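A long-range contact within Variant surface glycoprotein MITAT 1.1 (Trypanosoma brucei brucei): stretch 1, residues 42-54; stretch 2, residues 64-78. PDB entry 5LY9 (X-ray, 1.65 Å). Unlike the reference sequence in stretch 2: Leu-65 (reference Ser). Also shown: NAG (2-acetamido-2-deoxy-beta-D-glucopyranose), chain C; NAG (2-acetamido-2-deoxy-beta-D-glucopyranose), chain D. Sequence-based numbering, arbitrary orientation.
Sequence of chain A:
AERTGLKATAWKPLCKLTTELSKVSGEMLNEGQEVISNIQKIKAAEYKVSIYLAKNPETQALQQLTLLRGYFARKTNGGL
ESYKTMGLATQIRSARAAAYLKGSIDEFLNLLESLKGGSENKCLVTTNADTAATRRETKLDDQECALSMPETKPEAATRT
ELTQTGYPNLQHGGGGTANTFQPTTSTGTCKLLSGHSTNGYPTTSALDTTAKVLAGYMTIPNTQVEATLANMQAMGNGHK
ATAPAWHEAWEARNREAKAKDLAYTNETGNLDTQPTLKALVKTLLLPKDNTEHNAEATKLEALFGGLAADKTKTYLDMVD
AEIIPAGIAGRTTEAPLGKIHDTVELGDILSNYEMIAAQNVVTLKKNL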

# COMPACT_ATOMS: atom_id res chain seq x y z
N ILE A 42 5.22 5.00 20.29
CA ILE A 42 4.33 4.73 21.42
C ILE A 42 4.67 3.41 22.06
O ILE A 42 4.61 3.30 23.33
CB ILE A 42 2.85 4.83 21.00
CG1 ILE A 42 2.52 6.24 20.50
CG2 ILE A 42 1.89 4.61 22.14
CD1 ILE A 42 1.20 6.28 19.80
N LYS A 43 5.04 2.42 21.28
CA LYS A 43 5.60 1.18 21.86
C LYS A 43 6.83 1.46 22.66
O LYS A 43 6.99 0.88 23.76
CB LYS A 43 5.85 0.12 20.78
CG LYS A 43 6.40 -1.18 21.25
CD LYS A 43 5.54 -1.98 22.21
CE LYS A 43 4.26 -2.56 21.61
NZ LYS A 43 3.23 -3.17 22.53
N ALA A 44 7.73 2.31 22.14
CA ALA A 44 8.93 2.62 22.92
C ALA A 44 8.55 3.25 24.28
O ALA A 44 9.12 2.93 25.31
CB ALA A 44 9.84 3.52 22.16
N ALA A 45 7.54 4.10 24.29
CA ALA A 45 7.11 4.71 25.53
C ALA A 45 6.53 3.68 26.50
O ALA A 45 6.83 3.71 27.72
CB ALA A 45 6.13 5.82 25.27
N GLU A 46 5.72 2.73 25.99
CA GLU A 46 5.28 1.63 26.77
C GLU A 46 6.45 0.91 27.41
O GLU A 46 6.45 0.63 28.61
CB GLU A 46 4.43 0.67 25.91
CG GLU A 46 3.95 -0.55 26.68
CD GLU A 46 3.40 -1.67 25.85
OE1 GLU A 46 3.21 -1.53 24.64
OE2 GLU A 46 3.11 -2.74 26.43
N TYR A 47 7.46 0.63 26.59
CA TYR A 47 8.63 -0.09 27.09
C TYR A 47 9.38 0.69 28.19
O TYR A 47 9.77 0.14 29.20
CB TYR A 47 9.58 -0.45 25.97
CG TYR A 47 9.29 -1.69 25.18
CD1 TYR A 47 9.01 -2.88 25.81
CD2 TYR A 47 9.46 -1.74 23.82
CE1 TYR A 47 8.74 -4.06 25.09
CE2 TYR A 47 9.23 -2.91 23.11
CZ TYR A 47 8.88 -4.07 23.75
OH TYR A 47 8.74 -5.27 23.08
N LYS A 48 9.55 1.99 27.99
CA LYS A 48 10.31 2.81 28.96
C LYS A 48 9.63 2.80 30.28
O LYS A 48 10.27 2.61 31.31
CB LYS A 48 10.54 4.24 28.46
CG LYS A 48 11.44 4.23 27.24
CD LYS A 48 11.92 5.58 26.80
CE LYS A 48 12.06 5.70 25.31
NZ LYS A 48 12.78 6.94 24.95
N VAL A 49 8.32 3.05 30.29
CA VAL A 49 7.59 3.03 31.59
C VAL A 49 7.64 1.65 32.19
O VAL A 49 7.86 1.50 33.40
CB VAL A 49 6.14 3.58 31.48
CG1 VAL A 49 5.55 3.70 32.85
CG2 VAL A 49 6.11 4.96 30.78
N SER A 50 7.50 0.60 31.37
CA SER A 50 7.58 -0.78 31.86
C SER A 50 8.92 -1.11 32.51
O SER A 50 8.98 -1.79 33.55
CB SER A 50 7.35 -1.79 30.76
OG SER A 50 6.07 -1.63 30.10
N ILE A 51 10.01 -0.67 31.88
CA ILE A 51 11.32 -0.89 32.38
C ILE A 51 11.52 -0.15 33.74
O ILE A 51 12.04 -0.72 34.69
CB ILE A 51 12.40 -0.39 31.36
CG1 ILE A 51 12.46 -1.29 30.11
CG2 ILE A 51 13.75 -0.25 32.06
CD1 ILE A 51 13.04 -0.60 28.87
N TYR A 52 11.06 1.10 33.80
CA TYR A 52 11.18 1.86 35.04
C TYR A 52 10.45 1.11 36.17
O TYR A 52 10.95 0.99 37.31
CB TYR A 52 10.54 3.21 34.89
CG TYR A 52 10.73 4.06 36.11
CD1 TYR A 52 9.88 4.00 37.14
CD2 TYR A 52 11.77 5.02 36.12
CE1 TYR A 52 10.09 4.80 38.29
CE2 TYR A 52 11.96 5.85 37.23
CZ TYR A 52 11.13 5.72 38.29
OH TYR A 52 11.32 6.52 39.42
N LEU A 53 9.24 0.64 35.90
CA LEU A 53 8.50 -0.10 36.90
C LEU A 53 9.19 -1.36 37.30
O LEU A 53 9.21 -1.73 38.51
CB LEU A 53 7.13 -0.43 36.39
CG LEU A 53 6.19 0.75 36.29
CD1 LEU A 53 5.01 0.45 35.37
CD2 LEU A 53 5.68 1.08 37.66
N ALA A 54 9.68 -2.11 36.32
CA ALA A 54 10.38 -3.35 36.67
C ALA A 54 11.63 -3.13 37.50
O ALA A 54 11.95 -3.96 38.37
CB ALA A 54 10.73 -4.13 35.43
N GLN A 64 0.40 6.08 39.05
CA GLN A 64 0.60 7.01 37.91
C GLN A 64 1.32 6.29 36.76
O GLN A 64 0.93 6.36 35.60
CB GLN A 64 1.46 8.19 38.35
CG GLN A 64 0.79 9.05 39.39
CD GLN A 64 0.97 8.64 40.85
OE1 GLN A 64 1.35 7.53 41.19
NE2 GLN A 64 0.61 9.55 41.74
N LEU A 65 2.34 5.55 37.10
CA LEU A 65 3.19 4.91 36.06
C LEU A 65 2.50 3.67 35.43
O LEU A 65 2.60 3.43 34.23
CB LEU A 65 4.54 4.55 36.66
CG LEU A 65 5.37 5.81 37.01
CD1 LEU A 65 6.67 5.41 37.61
CD2 LEU A 65 5.67 6.60 35.76
N THR A 66 1.77 2.92 36.24
CA THR A 66 0.96 1.80 35.74
C THR A 66 -0.04 2.31 34.70
O THR A 66 -0.19 1.74 33.64
CB THR A 66 0.25 1.08 36.85
OG1 THR A 66 1.21 0.45 37.72
CG2 THR A 66 -0.69 0.03 36.35
N LEU A 67 -0.73 3.37 35.05
CA LEU A 67 -1.69 4.02 34.18
C LEU A 67 -1.07 4.45 32.90
O LEU A 67 -1.61 4.18 31.78
CB LEU A 67 -2.31 5.18 34.89
CG LEU A 67 -3.31 5.92 34.05
CD1 LEU A 67 -4.52 5.04 33.64
CD2 LEU A 67 -3.75 7.15 34.73
N LEU A 68 0.11 5.10 32.95
CA LEU A 68 0.72 5.58 31.75
C LEU A 68 1.21 4.42 30.87
O LEU A 68 1.07 4.47 29.66
CB LEU A 68 1.89 6.54 32.08
CG LEU A 68 1.42 7.87 32.61
CD1 LEU A 68 2.60 8.64 33.27
CD2 LEU A 68 0.77 8.70 31.56
N ARG A 69 1.75 3.38 31.49
CA ARG A 69 2.22 2.17 30.76
C ARG A 69 1.04 1.55 30.05
O ARG A 69 1.14 1.18 28.90
CB ARG A 69 2.82 1.23 31.78
CG ARG A 69 3.28 -0.13 31.23
CD ARG A 69 2.41 -1.29 31.65
NE ARG A 69 3.05 -2.51 31.20
CZ ARG A 69 4.02 -3.16 31.86
NH1 ARG A 69 4.42 -2.82 33.08
NH2 ARG A 69 4.60 -4.16 31.27
N GLY A 70 -0.06 1.42 30.78
CA GLY A 70 -1.31 0.87 30.20
C GLY A 70 -1.83 1.69 29.07
O GLY A 70 -2.30 1.13 28.05
N TYR A 71 -1.74 3.03 29.20
CA TYR A 71 -2.15 3.94 28.17
C TYR A 71 -1.34 3.79 26.90
O TYR A 71 -1.87 3.62 25.79
CB TYR A 71 -2.15 5.35 28.69
CG TYR A 71 -2.20 6.39 27.68
CD1 TYR A 71 -3.39 6.89 27.22
CD2 TYR A 71 -1.03 6.89 27.17
CE1 TYR A 71 -3.41 7.81 26.22
CE2 TYR A 71 -1.02 7.78 26.18
CZ TYR A 71 -2.22 8.28 25.71
OH TYR A 71 -2.20 9.30 24.73
N PHE A 72 -0.05 3.82 27.05
CA PHE A 72 0.79 3.66 25.86
C PHE A 72 0.59 2.29 25.21
O PHE A 72 0.54 2.19 23.99
CB PHE A 72 2.29 3.84 26.21
CG PHE A 72 2.66 5.25 26.61
CD1 PHE A 72 2.35 6.31 25.80
CD2 PHE A 72 3.37 5.49 27.77
CE1 PHE A 72 2.67 7.65 26.15
CE2 PHE A 72 3.67 6.81 28.16
CZ PHE A 72 3.32 7.86 27.36
N ALA A 73 0.47 1.25 26.01
CA ALA A 73 0.13 -0.07 25.45
C ALA A 73 -1.16 -0.07 24.65
O ALA A 73 -1.16 -0.52 23.50
CB ALA A 73 0.05 -1.09 26.54
N ARG A 74 -2.23 0.45 25.20
CA ARG A 74 -3.48 0.52 24.41
C ARG A 74 -3.26 1.27 23.13
O ARG A 74 -3.79 0.89 22.09
CB ARG A 74 -4.68 1.12 25.17
CG ARG A 74 -5.29 0.16 26.15
CD ARG A 74 -6.75 0.53 26.43
NE ARG A 74 -7.34 -0.38 27.37
CZ ARG A 74 -8.53 -0.22 27.92
NH1 ARG A 74 -9.32 0.81 27.58
NH2 ARG A 74 -8.95 -1.10 28.79
N LYS A 75 -2.54 2.38 23.21
CA LYS A 75 -2.41 3.23 22.06
C LYS A 75 -1.56 2.61 20.97
O LYS A 75 -1.90 2.73 19.79
CB LYS A 75 -1.88 4.59 22.41
CG LYS A 75 -2.94 5.41 23.17
CD LYS A 75 -4.14 5.88 22.31
CE LYS A 75 -3.74 6.91 21.28
NZ LYS A 75 -4.64 7.11 20.13
N THR A 76 -0.45 1.96 21.31
CA THR A 76 0.35 1.32 20.27
C THR A 76 -0.31 0.05 19.72
O THR A 76 -0.38 -0.15 18.54
CB THR A 76 1.78 1.05 20.76
OG1 THR A 76 2.54 0.62 19.65
CG2 THR A 76 1.82 0.02 21.88
N ASN A 77 -0.91 -0.74 20.58
CA ASN A 77 -1.51 -1.98 20.16
C ASN A 77 -2.76 -1.72 19.34
O ASN A 77 -2.95 -2.32 18.29
CB ASN A 77 -1.81 -2.81 21.37
CG ASN A 77 -0.55 -3.28 22.09
OD1 ASN A 77 0.47 -3.56 21.46
ND2 ASN A 77 -0.67 -3.45 23.39
N GLY A 78 -3.54 -0.74 19.75
CA GLY A 78 -4.77 -0.36 19.05
C GLY A 78 -4.40 0.34 17.75
O GLY A 78 -5.07 0.17 16.73
C1 NAG C . 8.50 10.24 24.17
C2 NAG C . 9.43 9.48 25.07
C3 NAG C . 10.76 10.21 25.31
C4 NAG C . 11.38 10.65 23.98
C5 NAG C . 10.30 11.43 23.23
C6 NAG C . 10.74 11.99 21.89
C7 NAG C . 8.81 7.97 26.86
C8 NAG C . 8.30 7.85 28.25
N2 NAG C . 8.88 9.20 26.39
O3 NAG C . 11.71 9.38 26.03
O4 NAG C . 12.68 11.34 24.15
O5 NAG C . 9.17 10.56 22.97
O6 NAG C . 11.17 10.91 21.11
O7 NAG C . 9.08 7.03 26.16
C1 NAG D . 3.51 9.95 22.71
C2 NAG D . 4.60 10.07 21.65
C3 NAG D . 5.88 9.45 22.09
C4 NAG D . 6.27 10.09 23.43
C5 NAG D . 5.14 9.92 24.44
C6 NAG D . 5.38 10.58 25.80
C7 NAG D . 3.88 10.13 19.32
C8 NAG D . 3.44 9.38 18.09
N2 NAG D . 4.16 9.42 20.42
O3 NAG D . 6.89 9.72 21.13
O4 NAG D . 7.42 9.39 23.90
O5 NAG D . 3.99 10.53 23.92
O6 NAG D . 5.80 11.94 25.61
O7 NAG D . 3.96 11.33 19.32
O HOH W 1 1.55 -3.55 28.86
O HOH W 2 4.94 -3.78 28.33
O HOH W 3 6.94 -3.65 34.08

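Two helices running nearly antiparallel, at 154° with their axes 8.1 Å apart at closest approach, pack through interlocking side chains, with an apolar seam joined by a polar flank that is partly water-mediated. Phe-72 fits as a knob among Ile-42, Ala-45, Glu-46 and Val-49. Ala-45 CB lies over one face of its ring, 3.6 Å from the centroid and 7° off the normal, a CH-pi contact, whereas Val-49 CG2 meets the ring edge, 4.0 Å from Phe-72 CE2. Further along, Leu-65, which replaces the reference Ser, extends the seam: its CD1 lies 3.5 Å from Tyr-52 CD1 and its CB 3.8 Å from Leu-53 CD2.

Glu-46 and Arg-69 are reciprocal knobs, each lodged in a hole of the opposite helix, yet their charged groups do not pair directly. Instead, water 1 and water 2 each donate to Glu-46 OE2 and accept from the Arg-69 guanidinium, while water 3 links Arg-69 NH1 to the backbone oxygen of Ser-50. Ser-50 OG sits over one face of the guanidinium, 3.1 Å from Arg-69 CZ, and donates to Glu-46 O within its own helix. The one direct hydrogen bond between the helices runs from Lys-43 NZ to Asn-77 OD1 (3.0 Å); the same NZ forms a salt bridge with Glu-46 OE1 at 2.7 Å.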